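Local coordinates for protein nicotinate-nucleotide diphosphorylase (Carboxylating) (Streptococcus pyogenes GA06023, PDB 5HUO) that probably catalyses the conversion of quinolinate and phosphoribosyl diphosphate into nicotinate mononucleotide, carbon dioxide and diphosphate, a step of NAD biosynthesis, at residues Leu133-His138 / Pro168-Phe173; Gly272-Asp275 / Ser280-Arg283; Val78-Thr83 / Val178-Gly183; Thr90-Val95 / Leu125-Arg130. One frame throughout, in Å; residues are numbered along the deposited sequence.

Interaction 1 of 4, residues Leu133-His138 / Pro168-Phe173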
loop_
_atom_site.group_PDB
_atom_site.type_symbol
_atom_site.label_atom_id
_atom_site.label_comp_id
_atom_site.label_asym_id
_atom_site.label_seq_id
_atom_site.Cartn_x
_atom_site.Cartn_y
_atom_site.Cartn_z
ATOM N N LEU A 133 -24.178 -5.628 0.824
ATOM C CA LEU A 133 -24.987 -6.522 1.677
ATOM C C LEU A 133 -24.165 -7.361 2.628
ATOM O O LEU A 133 -24.515 -7.561 3.765
ATOM C CB LEU A 133 -25.847 -7.443 0.815
ATOM C CG LEU A 133 -27.068 -6.805 0.130
ATOM C CD1 LEU A 133 -27.664 -7.785 -0.841
ATOM C CD2 LEU A 133 -28.129 -6.348 1.124
ATOM N N ASN A 134 -23.063 -7.864 2.140
ATOM C CA ASN A 134 -22.158 -8.642 2.974
ATOM C C ASN A 134 -21.753 -7.867 4.219
ATOM O O ASN A 134 -21.766 -8.410 5.322
ATOM C CB ASN A 134 -20.923 -9.078 2.192
ATOM C CG ASN A 134 -21.205 -10.241 1.238
ATOM O OD1 ASN A 134 -22.281 -10.803 1.240
ATOM N ND2 ASN A 134 -20.230 -10.610 0.433
ATOM N N PHE A 135 -21.446 -6.578 4.074
ATOM C CA PHE A 135 -21.149 -5.765 5.262
ATOM C C PHE A 135 -22.384 -5.667 6.131
ATOM O O PHE A 135 -22.360 -6.016 7.274
ATOM C CB PHE A 135 -20.627 -4.385 4.908
ATOM C CG PHE A 135 -19.149 -4.352 4.617
ATOM C CD1 PHE A 135 -18.243 -4.340 5.619
ATOM C CD2 PHE A 135 -18.673 -4.367 3.279
ATOM C CE1 PHE A 135 -16.897 -4.364 5.348
ATOM C CE2 PHE A 135 -17.320 -4.367 3.010
ATOM C CZ PHE A 135 -16.430 -4.364 4.056
ATOM N N LEU A 136 -23.472 -5.222 5.543
ATOM C CA LEU A 136 -24.723 -4.972 6.284
ATOM C C LEU A 136 -25.255 -6.196 7.000
ATOM O O LEU A 136 -25.650 -6.144 8.155
ATOM C CB LEU A 136 -25.780 -4.452 5.366
ATOM C CG LEU A 136 -27.042 -3.948 6.082
ATOM C CD1 LEU A 136 -26.787 -2.630 6.761
ATOM C CD2 LEU A 136 -28.188 -3.825 5.093
ATOM N N GLN A 137 -25.211 -7.326 6.334
ATOM C CA GLN A 137 -25.709 -8.580 6.914
ATOM C C GLN A 137 -24.878 -8.963 8.096
ATOM O O GLN A 137 -25.393 -9.353 9.131
ATOM C CB GLN A 137 -25.728 -9.682 5.897
ATOM C CG GLN A 137 -26.920 -9.555 4.965
ATOM C CD GLN A 137 -26.973 -10.620 3.934
ATOM O OE1 GLN A 137 -26.021 -11.414 3.796
ATOM N NE2 GLN A 137 -28.017 -10.619 3.134
ATOM N N HIS A 138 -23.586 -8.832 7.947
ATOM C CA HIS A 138 -22.629 -9.299 8.995
ATOM C C HIS A 138 -22.756 -8.438 10.269
ATOM O O HIS A 138 -22.858 -8.967 11.390
ATOM C CB HIS A 138 -21.195 -9.230 8.442
ATOM C CG HIS A 138 -20.132 -9.633 9.402
ATOM N ND1 HIS A 138 -19.900 -10.937 9.744
ATOM C CD2 HIS A 138 -19.203 -8.911 10.081
ATOM C CE1 HIS A 138 -18.887 -11.013 10.602
ATOM N NE2 HIS A 138 -18.446 -9.791 10.830
ATOM N N PRO A 168 -10.551 -11.437 11.537
ATOM C CA PRO A 168 -9.356 -10.671 11.260
ATOM C C PRO A 168 -9.607 -9.535 10.304
ATOM O O PRO A 168 -10.358 -9.670 9.347
ATOM C CB PRO A 168 -8.431 -11.685 10.609
ATOM C CG PRO A 168 -8.821 -12.944 11.224
ATOM C CD PRO A 168 -10.301 -12.865 11.468
ATOM N N ASN A 169 -9.052 -8.396 10.658
ATOM C CA ASN A 169 -9.141 -7.143 9.843
ATOM C C ASN A 169 -10.497 -6.450 9.776
ATOM O O ASN A 169 -10.713 -5.575 8.974
ATOM C CB ASN A 169 -8.531 -7.395 8.447
ATOM C CG ASN A 169 -7.025 -7.734 8.533
ATOM O OD1 ASN A 169 -6.281 -7.139 9.344
ATOM N ND2 ASN A 169 -6.595 -8.677 7.738
ATOM N N LEU A 170 -11.439 -6.900 10.577
ATOM C CA LEU A 170 -12.719 -6.244 10.669
ATOM C C LEU A 170 -13.075 -5.859 12.151
ATOM O O LEU A 170 -14.215 -5.501 12.421
ATOM C CB LEU A 170 -13.850 -7.096 10.098
ATOM C CG LEU A 170 -13.762 -7.416 8.631
ATOM C CD1 LEU A 170 -14.859 -8.389 8.216
ATOM C CD2 LEU A 170 -13.895 -6.119 7.837
ATOM N N ARG A 171 -12.109 -5.873 13.040
ATOM C CA ARG A 171 -12.385 -5.630 14.459
ATOM C C ARG A 171 -13.156 -4.328 14.723
ATOM O O ARG A 171 -14.131 -4.309 15.421
ATOM C CB ARG A 171 -11.101 -5.629 15.300
ATOM C CG ARG A 171 -11.371 -5.484 16.752
ATOM C CD ARG A 171 -10.148 -5.789 17.558
ATOM N NE ARG A 171 -9.799 -7.192 17.519
ATOM C CZ ARG A 171 -8.629 -7.694 17.926
ATOM N NH1 ARG A 171 -7.652 -6.934 18.368
ATOM N NH2 ARG A 171 -8.388 -8.994 17.848
ATOM N N LEU A 172 -12.705 -3.284 14.099
ATOM C CA LEU A 172 -13.356 -2.011 14.173
ATOM C C LEU A 172 -14.847 -2.067 13.907
ATOM O O LEU A 172 -15.641 -1.382 14.572
ATOM C CB LEU A 172 -12.731 -1.119 13.116
ATOM C CG LEU A 172 -13.151 0.312 13.079
ATOM C CD1 LEU A 172 -12.561 1.020 14.318
ATOM C CD2 LEU A 172 -12.578 0.913 11.840
ATOM N N PHE A 173 -15.210 -2.822 12.895
ATOM C CA PHE A 173 -16.593 -2.857 12.384
ATOM C C PHE A 173 -17.415 -3.697 13.351
ATOM O O PHE A 173 -18.554 -3.375 13.669
ATOM C CB PHE A 173 -16.703 -3.487 10.976
ATOM C CG PHE A 173 -16.058 -2.697 9.867
ATOM C CD1 PHE A 173 -14.728 -2.773 9.626
ATOM C CD2 PHE A 173 -16.794 -1.937 9.024
ATOM C CE1 PHE A 173 -14.132 -2.038 8.606
ATOM C CE2 PHE A 173 -16.202 -1.187 8.027
ATOM C CZ PHE A 173 -14.864 -1.230 7.819
#
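Phe135 reaches from its helix over one face of the Phe173 ring, where CE1 lies 4.2 Å above the plane and offset toward the rim. The nearest atom there is CE2 of Phe173, also 4.2 Å from Phe135 CE1. The two ring centroids are 5.6 Å apart and the planes meet at 40°, an oblique pairing. The same CE1 of Phe135 has a second apolar neighbour, CD2 of Leu170, at 4.3 Å, and this branch of the leucine also comes obliquely to the Phe135 ring. In Phe135, CG sits beside the backbone N (chi1 -83°), a setting that sends the far end of the ring across to its partners although the CB bond does not aim at them. Leu170 holds the N-cap position of helix 171-180; its carbonyl O accepts the backbone N-H of Phe173 at 2.9 Å and also lies at the edge of the Phe173 ring, in its plane. The contact joins the long helix 122-153, which runs from the N-terminal domain into the C-terminal one, to the start of helix 171-180. Leu42 and Ala45 of helix 35-49 pack on Phe135 and Ile38 of that helix on Phe173, while Pro168 of the second subunit also packs on Phe135. No hydrogen bond crosses between the two segments; a polar link between the same two helices is the hydrogen bond of His138 NE2 to Glu174 OE2. Burial of hydrocarbon and loose van der Waals fit, not directional bonding, therefore account for this junction.

Interaction 2 of 4, residues Gly272-Asp275 / Ser280-Arg283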
loop_
_atom_site.group_PDB
_atom_site.type_symbol
_atom_site.label_atom_id
_atom_site.label_comp_id
_atom_site.label_asym_id
_atom_site.label_seq_id
_atom_site.Cartn_x
_atom_site.Cartn_y
_atom_site.Cartn_z
ATOM N N GLY A 272 -16.137 -16.457 30.218
ATOM C CA GLY A 272 -16.051 -17.891 29.912
ATOM C C GLY A 272 -17.355 -18.688 30.038
ATOM O O GLY A 272 -18.061 -18.596 31.067
ATOM N N ASN A 273 -17.638 -19.496 29.001
ATOM C CA ASN A 273 -18.872 -20.317 28.930
ATOM C C ASN A 273 -20.091 -19.418 29.104
ATOM O O ASN A 273 -20.887 -19.595 30.035
ATOM C CB ASN A 273 -18.867 -21.450 30.010
ATOM C CG ASN A 273 -19.972 -22.511 29.799
ATOM O OD1 ASN A 273 -20.079 -23.118 28.722
ATOM N ND2 ASN A 273 -20.781 -22.752 30.836
ATOM N N ILE A 274 -20.157 -18.384 28.266
ATOM C CA ILE A 274 -21.250 -17.418 28.326
ATOM C C ILE A 274 -21.909 -17.368 26.966
ATOM O O ILE A 274 -21.327 -16.906 25.995
ATOM C CB ILE A 274 -20.809 -15.999 28.730
ATOM C CG1 ILE A 274 -20.284 -16.001 30.178
ATOM C CG2 ILE A 274 -21.979 -15.027 28.545
ATOM C CD1 ILE A 274 -19.712 -14.695 30.673
ATOM N N ASP A 275 -23.151 -17.817 26.935
ATOM C CA ASP A 275 -23.949 -17.805 25.715
ATOM C C ASP A 275 -25.419 -17.445 26.026
ATOM O O ASP A 275 -25.754 -17.098 27.172
ATOM C CB ASP A 275 -23.797 -19.148 24.987
ATOM C CG ASP A 275 -24.556 -20.305 25.671
ATOM O OD1 ASP A 275 -25.681 -20.107 26.196
ATOM O OD2 ASP A 275 -24.029 -21.431 25.626
ATOM N N SER A 280 -28.210 -15.745 31.594
ATOM C CA SER A 280 -29.241 -15.337 32.596
ATOM C C SER A 280 -28.838 -15.646 34.045
ATOM O O SER A 280 -29.289 -14.998 34.974
ATOM C CB SER A 280 -30.553 -16.001 32.280
ATOM O OG SER A 280 -30.359 -17.398 32.253
ATOM N N ARG A 281 -27.909 -16.575 34.211
ATOM C CA ARG A 281 -27.393 -16.953 35.549
ATOM C C ARG A 281 -26.762 -15.785 36.302
ATOM O O ARG A 281 -26.678 -15.800 37.519
ATOM C CB ARG A 281 -26.391 -18.131 35.488
ATOM C CG ARG A 281 -24.980 -17.779 35.081
ATOM C CD ARG A 281 -23.967 -18.919 35.230
ATOM N NE ARG A 281 -23.029 -18.892 34.075
ATOM C CZ ARG A 281 -21.762 -19.330 33.972
ATOM N NH1 ARG A 281 -21.128 -19.168 32.791
ATOM N NH2 ARG A 281 -21.100 -19.899 34.989
ATOM N N PHE A 282 -26.277 -14.790 35.579
ATOM C CA PHE A 282 -25.621 -13.640 36.192
ATOM C C PHE A 282 -26.625 -12.604 36.649
ATOM O O PHE A 282 -26.260 -11.642 37.309
ATOM C CB PHE A 282 -24.586 -13.015 35.255
ATOM C CG PHE A 282 -23.565 -13.982 34.787
ATOM C CD1 PHE A 282 -22.455 -14.254 35.550
ATOM C CD2 PHE A 282 -23.717 -14.628 33.589
ATOM C CE1 PHE A 282 -21.494 -15.166 35.120
ATOM C CE2 PHE A 282 -22.777 -15.532 33.137
ATOM C CZ PHE A 282 -21.661 -15.810 33.902
ATOM N N ARG A 283 -27.893 -12.784 36.303
ATOM C CA ARG A 283 -28.910 -11.781 36.661
ATOM C C ARG A 283 -28.886 -11.432 38.147
ATOM O O ARG A 283 -28.820 -12.301 39.014
ATOM C CB ARG A 283 -30.296 -12.230 36.284
ATOM C CG ARG A 283 -31.301 -11.101 36.372
ATOM C CD ARG A 283 -32.663 -11.589 35.928
ATOM N NE ARG A 283 -32.726 -11.845 34.490
ATOM C CZ ARG A 283 -33.407 -12.827 33.906
ATOM N NH1 ARG A 283 -34.094 -13.693 34.611
ATOM N NH2 ARG A 283 -33.394 -12.936 32.595
#
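Arg281 and Phe282 reach back together onto Asn273 and Ile274, one through a polar edge and the other through a ring. On the polar side, NH1 of Arg281 comes to 2.8 Å from the carbonyl O of Asn273, with the O of Gly272 further off at 3.6 Å. Both oxygens lie at the edge of the guanidinium, near its plane. The Asn273 side chain crosses that of Arg281 at about a right angle, and its amide plane is turned 71° from the guanidinium; ND2 stays 4.1 Å from NH1. A bend at chi3 (141°) takes the arginine chain round to the two carbonyls. The apolar part belongs to Ile274, whose CG1 meets CE2 of Phe282 at 3.9 Å and whose CD1 meets CZ of that ring, also at 3.9 Å. The isoleucine comes in obliquely, with CG1 beside its backbone N (chi1 -65°). Within 280-283, Arg281 lies across Phe282: its CG stands over one face of the ring, toward the rim, and CZ of Phe282 lies beneath one face of the guanidinium. Arg283 N bonds to Ser280 O, closing the 3-10 turn. Between the segments, Asp275 OD1 accepts bonds from Thr277 OG1 and Thr278 N. Gly272, about 5 Å from a bound sulfate probably from the crystallisation liquor, directly follows strand 267-271 of the parallel barrel sheet. The connection folds onto its own beginning before strand 289-291: Val290 there touches both Ile274 and Phe282, while Leu153 of helix 122-153 and Ile255 of helix 252-262 also pack on Phe282.

Interaction 3 of 4, residues Val78-Thr83 / Val178-Gly183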
loop_
_atom_site.group_PDB
_atom_site.type_symbol
_atom_site.label_atom_id
_atom_site.label_comp_id
_atom_site.label_asym_id
_atom_site.label_seq_id
_atom_site.Cartn_x
_atom_site.Cartn_y
_atom_site.Cartn_z
ATOM N N VAL A 78 -31.741 -6.342 14.762
ATOM C CA VAL A 78 -31.270 -4.976 14.910
ATOM C C VAL A 78 -30.419 -4.529 13.742
ATOM O O VAL A 78 -29.598 -5.257 13.278
ATOM C CB VAL A 78 -30.468 -4.822 16.196
ATOM C CG1 VAL A 78 -30.076 -3.382 16.441
ATOM C CG2 VAL A 78 -31.301 -5.304 17.352
ATOM N N LEU A 79 -30.641 -3.298 13.305
ATOM C CA LEU A 79 -29.959 -2.732 12.115
ATOM C C LEU A 79 -28.641 -2.142 12.493
ATOM O O LEU A 79 -28.554 -1.281 13.368
ATOM C CB LEU A 79 -30.793 -1.657 11.425
ATOM C CG LEU A 79 -30.165 -0.856 10.276
ATOM C CD1 LEU A 79 -29.949 -1.712 9.037
ATOM C CD2 LEU A 79 -31.032 0.363 9.920
ATOM N N ALA A 80 -27.593 -2.610 11.825
ATOM C CA ALA A 80 -26.214 -2.057 12.027
ATOM C C ALA A 80 -25.450 -2.083 10.736
ATOM O O ALA A 80 -25.497 -3.074 10.004
ATOM C CB ALA A 80 -25.454 -2.830 13.115
ATOM N N GLY A 81 -24.699 -1.018 10.511
ATOM C CA GLY A 81 -23.863 -0.896 9.312
ATOM C C GLY A 81 -24.507 -0.217 8.114
ATOM O O GLY A 81 -24.060 -0.343 7.007
ATOM N N LEU A 82 -25.535 0.532 8.349
ATOM C CA LEU A 82 -26.267 1.206 7.250
ATOM C C LEU A 82 -25.388 2.211 6.454
ATOM O O LEU A 82 -25.443 2.234 5.257
ATOM C CB LEU A 82 -27.467 1.956 7.800
ATOM C CG LEU A 82 -28.394 2.531 6.726
ATOM C CD1 LEU A 82 -29.114 1.400 5.985
ATOM C CD2 LEU A 82 -29.428 3.453 7.340
ATOM N N THR A 83 -24.575 3.012 7.146
ATOM C CA THR A 83 -23.758 3.971 6.453
ATOM C C THR A 83 -22.585 3.243 5.809
ATOM O O THR A 83 -22.022 3.749 4.809
ATOM C CB THR A 83 -23.252 5.145 7.305
ATOM O OG1 THR A 83 -22.293 4.682 8.193
ATOM C CG2 THR A 83 -24.314 5.758 8.087
ATOM N N VAL A 178 -21.410 -4.348 17.969
ATOM C CA VAL A 178 -21.687 -4.620 19.363
ATOM C C VAL A 178 -22.242 -3.366 20.114
ATOM O O VAL A 178 -23.153 -3.478 20.910
ATOM C CB VAL A 178 -20.429 -5.120 20.087
ATOM C CG1 VAL A 178 -20.650 -5.181 21.607
ATOM C CG2 VAL A 178 -20.020 -6.477 19.540
ATOM N N ARG A 179 -21.664 -2.194 19.914
ATOM C CA ARG A 179 -22.175 -0.981 20.590
ATOM C C ARG A 179 -23.572 -0.708 20.120
ATOM O O ARG A 179 -24.459 -0.426 20.891
ATOM C CB ARG A 179 -21.352 0.250 20.295
ATOM C CG ARG A 179 -19.993 0.183 20.917
ATOM C CD ARG A 179 -20.043 0.558 22.401
ATOM N NE ARG A 179 -20.087 2.006 22.634
ATOM C CZ ARG A 179 -20.415 2.552 23.800
ATOM N NH1 ARG A 179 -20.697 1.812 24.850
ATOM N NH2 ARG A 179 -20.496 3.869 23.921
ATOM N N VAL A 180 -23.785 -0.875 18.829
ATOM C CA VAL A 180 -25.095 -0.644 18.223
ATOM C C VAL A 180 -26.149 -1.537 18.861
ATOM O O VAL A 180 -27.258 -1.150 19.054
ATOM C CB VAL A 180 -25.014 -0.831 16.681
ATOM C CG1 VAL A 180 -26.400 -0.717 16.048
ATOM C CG2 VAL A 180 -24.077 0.188 16.059
ATOM N N GLY A 181 -25.787 -2.752 19.170
ATOM C CA GLY A 181 -26.734 -3.729 19.704
ATOM C C GLY A 181 -26.957 -3.560 21.173
ATOM O O GLY A 181 -27.615 -4.424 21.831
ATOM N N GLY A 182 -26.338 -2.528 21.730
ATOM C CA GLY A 182 -26.431 -2.250 23.189
ATOM C C GLY A 182 -25.355 -2.780 24.062
ATOM O O GLY A 182 -25.459 -2.774 25.293
ATOM N N GLY A 183 -24.347 -3.301 23.429
ATOM C CA GLY A 183 -23.204 -3.865 24.130
ATOM C C GLY A 183 -22.167 -2.792 24.323
ATOM O O GLY A 183 -22.333 -1.621 23.950
#
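Val180, on the last turn of helix 171-180, gives up the most surface here, and its CG1 does most of the touching. That methyl meets CB of Ala80 at 3.7 Å and the carbonyl O of Leu79 at 3.5 Å. With CG1 anti to the backbone N (chi1 175°), it is this branch that faces the extended chain of 78-83. Ala80 turns its CB toward the valine, and the two CA atoms are 6.5 Å apart, a close approach allowed by the small alanine side chain. Val78 comes in further along: its CG1 stays 4.4 Å from the carbonyl O of Val180, while its CA lies nearest that of Gly181. The helix ends here in a Schellman motif, with Gly182 at positive phi, Gly183 N bonded to Val178 O at 2.8 Å and Gly182 N to Arg179 O at 2.9 Å. The contact thus lays the end of a C-terminal-domain helix against the N-terminal-domain chain that leads from strand 77-78 into helix 82-92. Helix 122-153 lies alongside both: Ala147 touches Val78, Ala143 touches Ala80, and Ile142 and Thr146 touch Val178. Two serines of that helix hold the extended chain by its backbone, Ser144 OG with Val78 N and Ser140 OG with Ala80 O. Beyond Ala80, Gly81 takes the N-cap position, and the carboxylate of Asp105 accepts both Gly81 N and Leu82 N.

Interaction 4 of 4, residues Thr90-Val95 / Leu125-Arg130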
loop_
_atom_site.group_PDB
_atom_site.type_symbol
_atom_site.label_atom_id
_atom_site.label_comp_id
_atom_site.label_asym_id
_atom_site.label_seq_id
_atom_site.Cartn_x
_atom_site.Cartn_y
_atom_site.Cartn_z
ATOM N N THR A 90 -21.089 4.616 -2.875
ATOM C CA THR A 90 -20.545 5.957 -3.016
ATOM C C THR A 90 -19.053 6.035 -3.399
ATOM O O THR A 90 -18.631 6.948 -4.082
ATOM C CB THR A 90 -20.797 6.697 -1.710
ATOM O OG1 THR A 90 -22.186 6.968 -1.662
ATOM C CG2 THR A 90 -20.142 7.966 -1.681
ATOM N N LEU A 91 -18.256 5.097 -2.927
ATOM C CA LEU A 91 -16.870 4.954 -3.392
ATOM C C LEU A 91 -16.754 4.520 -4.860
ATOM O O LEU A 91 -15.814 4.889 -5.553
ATOM C CB LEU A 91 -16.172 3.891 -2.603
ATOM C CG LEU A 91 -15.817 4.234 -1.176
ATOM C CD1 LEU A 91 -15.362 2.948 -0.499
ATOM C CD2 LEU A 91 -14.716 5.272 -1.128
ATOM N N PHE A 92 -17.744 3.767 -5.313
ATOM C CA PHE A 92 -17.778 3.211 -6.668
ATOM C C PHE A 92 -18.308 4.183 -7.736
ATOM O O PHE A 92 -17.799 4.226 -8.855
ATOM C CB PHE A 92 -18.651 1.963 -6.673
ATOM C CG PHE A 92 -18.513 1.106 -7.908
ATOM C CD1 PHE A 92 -17.510 0.153 -8.012
ATOM C CD2 PHE A 92 -19.411 1.237 -8.945
ATOM C CE1 PHE A 92 -17.381 -0.639 -9.156
ATOM C CE2 PHE A 92 -19.300 0.453 -10.088
ATOM C CZ PHE A 92 -18.283 -0.496 -10.200
ATOM N N ASP A 93 -19.320 4.951 -7.385
ATOM C CA ASP A 93 -20.005 5.785 -8.352
ATOM C C ASP A 93 -20.853 6.840 -7.646
ATOM O O ASP A 93 -20.852 6.936 -6.450
ATOM C CB ASP A 93 -20.851 4.884 -9.292
ATOM C CG ASP A 93 -21.306 5.604 -10.576
ATOM O OD1 ASP A 93 -20.629 6.577 -10.991
ATOM O OD2 ASP A 93 -22.382 5.288 -11.119
ATOM N N GLU A 94 -21.547 7.650 -8.430
ATOM C CA GLU A 94 -22.444 8.670 -7.901
ATOM C C GLU A 94 -23.779 8.020 -7.662
ATOM O O GLU A 94 -24.440 7.546 -8.585
ATOM C CB GLU A 94 -22.590 9.824 -8.853
ATOM C CG GLU A 94 -21.389 10.745 -8.875
ATOM C CD GLU A 94 -21.775 12.214 -8.971
ATOM O OE1 GLU A 94 -21.013 12.972 -9.599
ATOM O OE2 GLU A 94 -22.821 12.634 -8.411
ATOM N N VAL A 95 -24.127 7.918 -6.398
ATOM C CA VAL A 95 -25.302 7.196 -5.991
ATOM C C VAL A 95 -25.947 7.968 -4.901
ATOM O O VAL A 95 -25.283 8.443 -3.995
ATOM C CB VAL A 95 -24.949 5.787 -5.481
ATOM C CG1 VAL A 95 -26.167 5.062 -4.933
ATOM C CG2 VAL A 95 -24.337 4.944 -6.598
ATOM N N LEU A 125 -25.502 -0.120 -9.250
ATOM C CA LEU A 125 -26.336 -0.739 -8.264
ATOM C C LEU A 125 -26.096 -2.221 -8.177
ATOM O O LEU A 125 -25.956 -2.787 -7.078
ATOM C CB LEU A 125 -27.796 -0.469 -8.521
ATOM C CG LEU A 125 -28.170 1.045 -8.609
ATOM C CD1 LEU A 125 -29.616 1.164 -9.008
ATOM C CD2 LEU A 125 -27.937 1.821 -7.367
ATOM N N LEU A 126 -26.017 -2.877 -9.320
ATOM C CA LEU A 126 -25.898 -4.330 -9.319
ATOM C C LEU A 126 -24.500 -4.812 -8.990
ATOM O O LEU A 126 -24.326 -5.798 -8.331
ATOM C CB LEU A 126 -26.345 -4.899 -10.640
ATOM C CG LEU A 126 -27.774 -4.555 -11.020
ATOM C CD1 LEU A 126 -28.215 -5.336 -12.243
ATOM C CD2 LEU A 126 -28.745 -4.807 -9.880
ATOM N N THR A 127 -23.510 -4.085 -9.428
ATOM C CA THR A 127 -22.162 -4.484 -9.195
ATOM C C THR A 127 -21.811 -4.307 -7.735
ATOM O O THR A 127 -21.015 -5.060 -7.185
ATOM C CB THR A 127 -21.197 -3.681 -10.115
ATOM O OG1 THR A 127 -21.471 -4.051 -11.461
ATOM C CG2 THR A 127 -19.757 -4.008 -9.864
ATOM N N CYS A 128 -22.303 -3.249 -7.121
ATOM C CA CYS A 128 -21.983 -2.979 -5.689
ATOM C C CYS A 128 -22.809 -3.777 -4.661
ATOM O O CYS A 128 -22.474 -3.785 -3.494
ATOM C CB CYS A 128 -22.136 -1.496 -5.361
ATOM S SG CYS A 128 -20.857 -0.501 -6.078
ATOM N N GLU A 129 -23.879 -4.388 -5.114
ATOM C CA GLU A 129 -24.880 -4.975 -4.244
ATOM C C GLU A 129 -24.351 -5.976 -3.197
ATOM O O GLU A 129 -24.553 -5.822 -2.013
ATOM C CB GLU A 129 -25.930 -5.627 -5.115
ATOM C CG GLU A 129 -26.867 -6.608 -4.428
ATOM C CD GLU A 129 -27.873 -7.227 -5.420
ATOM O OE1 GLU A 129 -28.543 -8.215 -5.029
ATOM O OE2 GLU A 129 -27.975 -6.718 -6.592
ATOM N N ARG A 130 -23.639 -6.971 -3.647
ATOM C CA ARG A 130 -23.246 -8.141 -2.810
ATOM C C ARG A 130 -22.274 -7.706 -1.732
ATOM O O ARG A 130 -22.396 -8.097 -0.581
ATOM C CB ARG A 130 -22.682 -9.234 -3.700
ATOM C CG ARG A 130 -22.120 -10.490 -3.087
ATOM C CD ARG A 130 -22.849 -11.022 -1.889
ATOM N NE ARG A 130 -24.273 -11.099 -2.097
ATOM C CZ ARG A 130 -25.200 -10.996 -1.135
ATOM N NH1 ARG A 130 -24.889 -10.806 0.162
ATOM N NH2 ARG A 130 -26.473 -11.045 -1.487
#
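Phe92 and Cys128 bring the backbones closest, with CA atoms 7.5 Å apart; the CA atoms of Val95 and Leu125 follow at 8.3 Å, the two chains running in roughly opposite directions. In the N-terminal domain, where helices pack on a four-stranded antiparallel sheet, this joins the end of helix 82-92 and the approach to strand 95-98 to the first turns of helix 122-153. Phe92 carries most of the contact. Its CG is anti to the backbone N (chi1 -166°), which swings the ring toward the neighbouring helix. There the thiol of Cys128 forms a sulfur-aromatic contact: SG lies 3.9 Å from the ring centroid, 34° off the ring normal, and therefore oblique. It sits nearer the root of the ring than the far rim, at 3.4 Å from CB of Phe92. The far rim belongs to Thr127, whose CG2 reaches CZ of Phe92 at 3.8 Å, the two side chains crossing at about a right angle. Further along, CG1 of Val95 and CD2 of Leu125 are a looser apolar pair at 4.4 Å, both side chains also resting on Ile118 of the sheet. Phe89, one turn back on helix 82-92, packs on Cys128 and Val95 alike. Thr127 divides its two ends: CG2 goes to the phenylalanine, while OG1 is hydrogen-bonded to Asp54 OD2 and to the carbonyl O of Arg123.

Interactions 1, 3 and 4 are buried, whereas interaction 2 is partly exposed and the only one with a polar approach between its segments. Helix 122-153 supplies a segment to interactions 1 and 4 and backs interaction 3. Helix 171-180 serves interaction 1 at its start and interaction 3 at its end, both joining the N-terminal domain to the C-terminal one; they touch where Leu136 CD1 packs against Ala80 O, 3.5 Å away. Interaction 4 stays within the N-terminal domain and interaction 2 within a loop between two barrel strands, their centres about 42 Å apart. Ring against ring, sulfur against ring and methyl against methyl distinguish interactions 1, 4 and 3.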